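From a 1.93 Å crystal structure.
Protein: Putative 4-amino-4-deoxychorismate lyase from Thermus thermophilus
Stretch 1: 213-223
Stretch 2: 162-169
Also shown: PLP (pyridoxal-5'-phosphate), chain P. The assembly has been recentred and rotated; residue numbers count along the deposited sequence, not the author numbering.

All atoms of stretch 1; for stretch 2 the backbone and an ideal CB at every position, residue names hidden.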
# COMPACT_ATOMS: atom_id res chain seq x y z
N LEU D 213 18.64 -5.91 17.38
CA LEU D 213 18.68 -6.49 16.04
C LEU D 213 20.06 -7.05 15.73
O LEU D 213 21.08 -6.54 16.21
CB LEU D 213 18.30 -5.46 14.97
CG LEU D 213 16.81 -5.24 14.66
CD1 LEU D 213 16.65 -4.20 13.54
CD2 LEU D 213 16.08 -6.56 14.28
N LEU D 214 20.08 -8.13 14.96
CA LEU D 214 21.31 -8.68 14.42
C LEU D 214 21.06 -9.15 12.99
O LEU D 214 19.90 -9.33 12.58
CB LEU D 214 21.85 -9.84 15.28
CG LEU D 214 22.23 -9.60 16.76
CD1 LEU D 214 21.07 -10.03 17.64
CD2 LEU D 214 23.49 -10.39 17.15
N LEU D 215 22.15 -9.33 12.25
CA LEU D 215 22.14 -9.72 10.85
C LEU D 215 22.98 -10.97 10.63
O LEU D 215 24.13 -11.01 11.05
CB LEU D 215 22.69 -8.58 9.99
CG LEU D 215 21.97 -7.22 10.04
CD1 LEU D 215 22.77 -6.19 9.25
CD2 LEU D 215 20.52 -7.33 9.52
N ALA D 216 22.39 -11.98 10.00
CA ALA D 216 23.10 -13.21 9.72
C ALA D 216 23.19 -13.39 8.21
O ALA D 216 22.24 -13.13 7.51
CB ALA D 216 22.35 -14.37 10.33
N GLY D 217 24.34 -13.86 7.71
CA GLY D 217 24.49 -14.21 6.30
C GLY D 217 25.82 -14.92 6.03
O GLY D 217 26.75 -14.85 6.82
N SER D 218 25.89 -15.60 4.89
CA SER D 218 27.09 -16.38 4.53
C SER D 218 28.33 -15.53 4.35
O SER D 218 29.44 -16.01 4.58
CB SER D 218 26.84 -17.17 3.26
OG SER D 218 25.92 -18.20 3.55
N GLY D 219 28.12 -14.27 3.97
CA GLY D 219 29.19 -13.31 3.77
C GLY D 219 29.62 -12.47 4.96
O GLY D 219 30.65 -11.76 4.87
N VAL D 220 28.87 -12.51 6.06
CA VAL D 220 29.23 -11.71 7.23
C VAL D 220 29.33 -12.49 8.54
O VAL D 220 29.87 -11.97 9.52
CB VAL D 220 28.21 -10.50 7.46
CG1 VAL D 220 28.41 -9.43 6.42
CG2 VAL D 220 26.79 -10.96 7.45
N GLY D 221 28.78 -13.70 8.58
CA GLY D 221 28.59 -14.37 9.86
C GLY D 221 27.39 -13.82 10.62
O GLY D 221 26.27 -13.81 10.10
N LEU D 222 27.61 -13.37 11.85
CA LEU D 222 26.55 -12.77 12.67
C LEU D 222 27.01 -11.41 13.14
O LEU D 222 28.00 -11.29 13.89
CB LEU D 222 26.19 -13.67 13.86
CG LEU D 222 25.12 -13.16 14.83
CD1 LEU D 222 23.74 -12.97 14.16
CD2 LEU D 222 25.02 -14.10 16.04
N LEU D 223 26.30 -10.40 12.67
CA LEU D 223 26.71 -9.03 12.87
C LEU D 223 25.64 -8.32 13.69
O LEU D 223 24.45 -8.36 13.33
CB LEU D 223 26.88 -8.41 11.49
CG LEU D 223 27.59 -7.11 11.15
CD1 LEU D 223 29.04 -7.03 11.62
CD2 LEU D 223 27.53 -7.02 9.64
N UNK D 162 20.94 -8.62 1.84
CA UNK D 162 21.77 -9.82 1.71
C UNK D 162 22.04 -10.51 3.03
O UNK D 162 22.87 -11.42 3.11
CB UNK D 162 23.10 -9.46 1.05
N UNK D 163 21.35 -10.06 4.08
CA UNK D 163 21.44 -10.69 5.39
C UNK D 163 20.04 -10.95 5.94
O UNK D 163 19.06 -10.36 5.47
CB UNK D 163 22.24 -9.82 6.36
N UNK D 164 19.96 -11.83 6.93
CA UNK D 164 18.70 -12.26 7.52
C UNK D 164 18.58 -11.59 8.90
O UNK D 164 19.46 -11.74 9.74
CB UNK D 164 18.63 -13.78 7.63
N UNK D 165 17.50 -10.82 9.12
CA UNK D 165 17.46 -10.12 10.40
C UNK D 165 16.94 -10.99 11.57
O UNK D 165 16.04 -11.83 11.38
CB UNK D 165 16.58 -8.88 10.26
N UNK D 166 17.54 -10.79 12.73
CA UNK D 166 17.11 -11.45 13.97
C UNK D 166 16.89 -10.40 15.05
O UNK D 166 17.54 -9.36 15.05
CB UNK D 166 18.14 -12.48 14.43
N UNK D 167 15.99 -10.71 15.98
CA UNK D 167 15.70 -9.82 17.10
C UNK D 167 15.97 -10.55 18.43
O UNK D 167 15.52 -11.67 18.62
CB UNK D 167 14.25 -9.33 17.04
N UNK D 168 16.70 -9.89 19.33
CA UNK D 168 16.94 -10.46 20.65
C UNK D 168 16.43 -9.55 21.74
O UNK D 168 16.82 -8.39 21.83
CB UNK D 168 18.43 -10.73 20.85
N UNK D 169 15.54 -10.10 22.57
CA UNK D 169 14.98 -9.37 23.71
C UNK D 169 14.87 -10.30 24.92
O UNK D 169 14.53 -11.47 24.79
CB UNK D 169 13.61 -8.78 23.36
N1 PLP P . 18.58 -12.31 2.69
C2 PLP P . 18.66 -12.29 1.34
C2A PLP P . 17.69 -11.45 0.56
C3 PLP P . 19.64 -13.04 0.69
O3 PLP P . 19.69 -12.99 -0.67
C4 PLP P . 20.52 -13.82 1.45
C4A PLP P . 21.59 -14.70 0.83
C5 PLP P . 20.39 -13.84 2.83
C6 PLP P . 19.39 -13.06 3.42
C5A PLP P . 21.32 -14.64 3.73
O4P PLP P . 21.24 -16.05 3.58
P PLP P . 22.41 -17.06 4.00
O1P PLP P . 22.58 -16.96 5.49
O2P PLP P . 23.69 -16.65 3.31
O3P PLP P . 21.82 -18.33 3.48

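From 164 to 169 the hidden stretch is a strand antiparallel to Leu 213–Gly 217: 164 and 166 share the face of Leu 214 and Ala 216, 165 and 167 that of Leu 213 and Leu 215.

At 162 the ideal CB finds nothing of stretch 1 within 5.5 Å, so almost any side chain would fit. The residue is Arg 162; its O accepts a hydrogen bond from a water O (3.2 Å) that also donates to O2P of PLP (3.1 Å), while its guanidinium bonds elsewhere in the structure.

Position 163 points toward stretch 1, its CB 3.9 Å from Leu 215 CB and 3.5 Å from Ala 216 O. Val 220 offers a methyl surface nearby, so a compact, beta-branched residue suits; valine, isoleucine or threonine would be candidates. It is Thr 163, whose CG2 packs on Val 220 CG2 at 3.6 Å, while OG1, hydrogen-bonded elsewhere in the structure, lies 3.4 Å from Leu 215 CD2.

At 164 the backbone pairs with Ala 216, N to Ala 216 O at 2.7 Å and O from Ala 216 N at 3.0 Å. The CB lies on the PLP side, which favours something small, perhaps polar. Ser 164 fits: its OG is 3.4 Å from PLP C6 and shares a 2.7 Å hydrogen bond with a water O that also donates to O1P of PLP (2.5 Å).

Position 165 is a non-hydrogen-bonded site opposite Leu 215, so its nitrogen owes stretch 1 nothing, and phi of -83° admits proline as well as small or branched apolar residues. Pro 165 spends that freedom: its CB rests 4.3 Å from Leu 215 CD2, and its CA makes a CA-H...O contact with Leu 214 O at 3.4 Å.

At 166 both backbone groups bond to Leu 214, N to Leu 214 O and O from Leu 214 N, each 2.8 Å. Ala 216 is small, leaving space beside it that a long aliphatic chain could fill; leucine, isoleucine or methionine would do. Leu 166, with chi1 m, brings CD1 to 3.7 Å from Ala 216 CB and 4.3 Å from Leu 222 CD1.

Position 167, across from Leu 213, has its CB 4.3 Å from Leu 213 CD2, an invitation to any medium or large apolar group. Leu 167 accepts with CD1, 4.1 Å from that same CD2.

At 168 stretch 1 imposes little. Phe 168 touches Leu 214 CD1 through CB at 4.2 Å, and its ring leads away.

Position 169 is out of reach, unspecified by stretch 1; it is Arg 169.

Stretch 2 162-169: RTSPLLFR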
# COMPACT_ATOMS: atom_id res chain seq x y z
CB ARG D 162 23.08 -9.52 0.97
CG ARG D 162 23.67 -8.16 1.23
CD ARG D 162 24.45 -8.10 2.54
NE ARG D 162 25.59 -7.17 2.41
CZ ARG D 162 25.61 -5.90 2.84
NH1 ARG D 162 24.55 -5.36 3.46
NH2 ARG D 162 26.70 -5.17 2.64
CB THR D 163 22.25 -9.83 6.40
OG1 THR D 163 21.61 -8.54 6.54
CG2 THR D 163 23.73 -9.66 5.95
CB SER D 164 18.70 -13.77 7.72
OG SER D 164 18.87 -14.47 6.51
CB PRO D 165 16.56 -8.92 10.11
CG PRO D 165 15.69 -9.36 9.01
CD PRO D 165 16.47 -10.34 8.18
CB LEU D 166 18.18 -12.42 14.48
CG LEU D 166 18.57 -13.68 13.69
CD1 LEU D 166 19.68 -13.40 12.68
CD2 LEU D 166 19.09 -14.68 14.68
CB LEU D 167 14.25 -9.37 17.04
CG LEU D 167 13.75 -8.40 18.11
CD1 LEU D 167 14.41 -7.04 17.97
CD2 LEU D 167 12.23 -8.28 18.01
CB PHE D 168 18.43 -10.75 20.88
CG PHE D 168 18.72 -11.40 22.21
CD1 PHE D 168 18.52 -12.76 22.38
CD2 PHE D 168 19.17 -10.65 23.29
CE1 PHE D 168 18.78 -13.37 23.62
CE2 PHE D 168 19.42 -11.24 24.52
CZ PHE D 168 19.23 -12.61 24.68
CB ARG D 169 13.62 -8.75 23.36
CG ARG D 169 12.93 -8.01 24.51
CD ARG D 169 11.50 -7.50 24.19
NE ARG D 169 10.62 -8.50 23.58
CZ ARG D 169 10.25 -8.50 22.29
NH1 ARG D 169 10.70 -7.54 21.48
NH2 ARG D 169 9.44 -9.44 21.81
O HOH W 1 26.05 -12.24 3.98
O HOH W 2 24.68 -13.90 2.30
O HOH W 3 20.85 -16.26 7.15
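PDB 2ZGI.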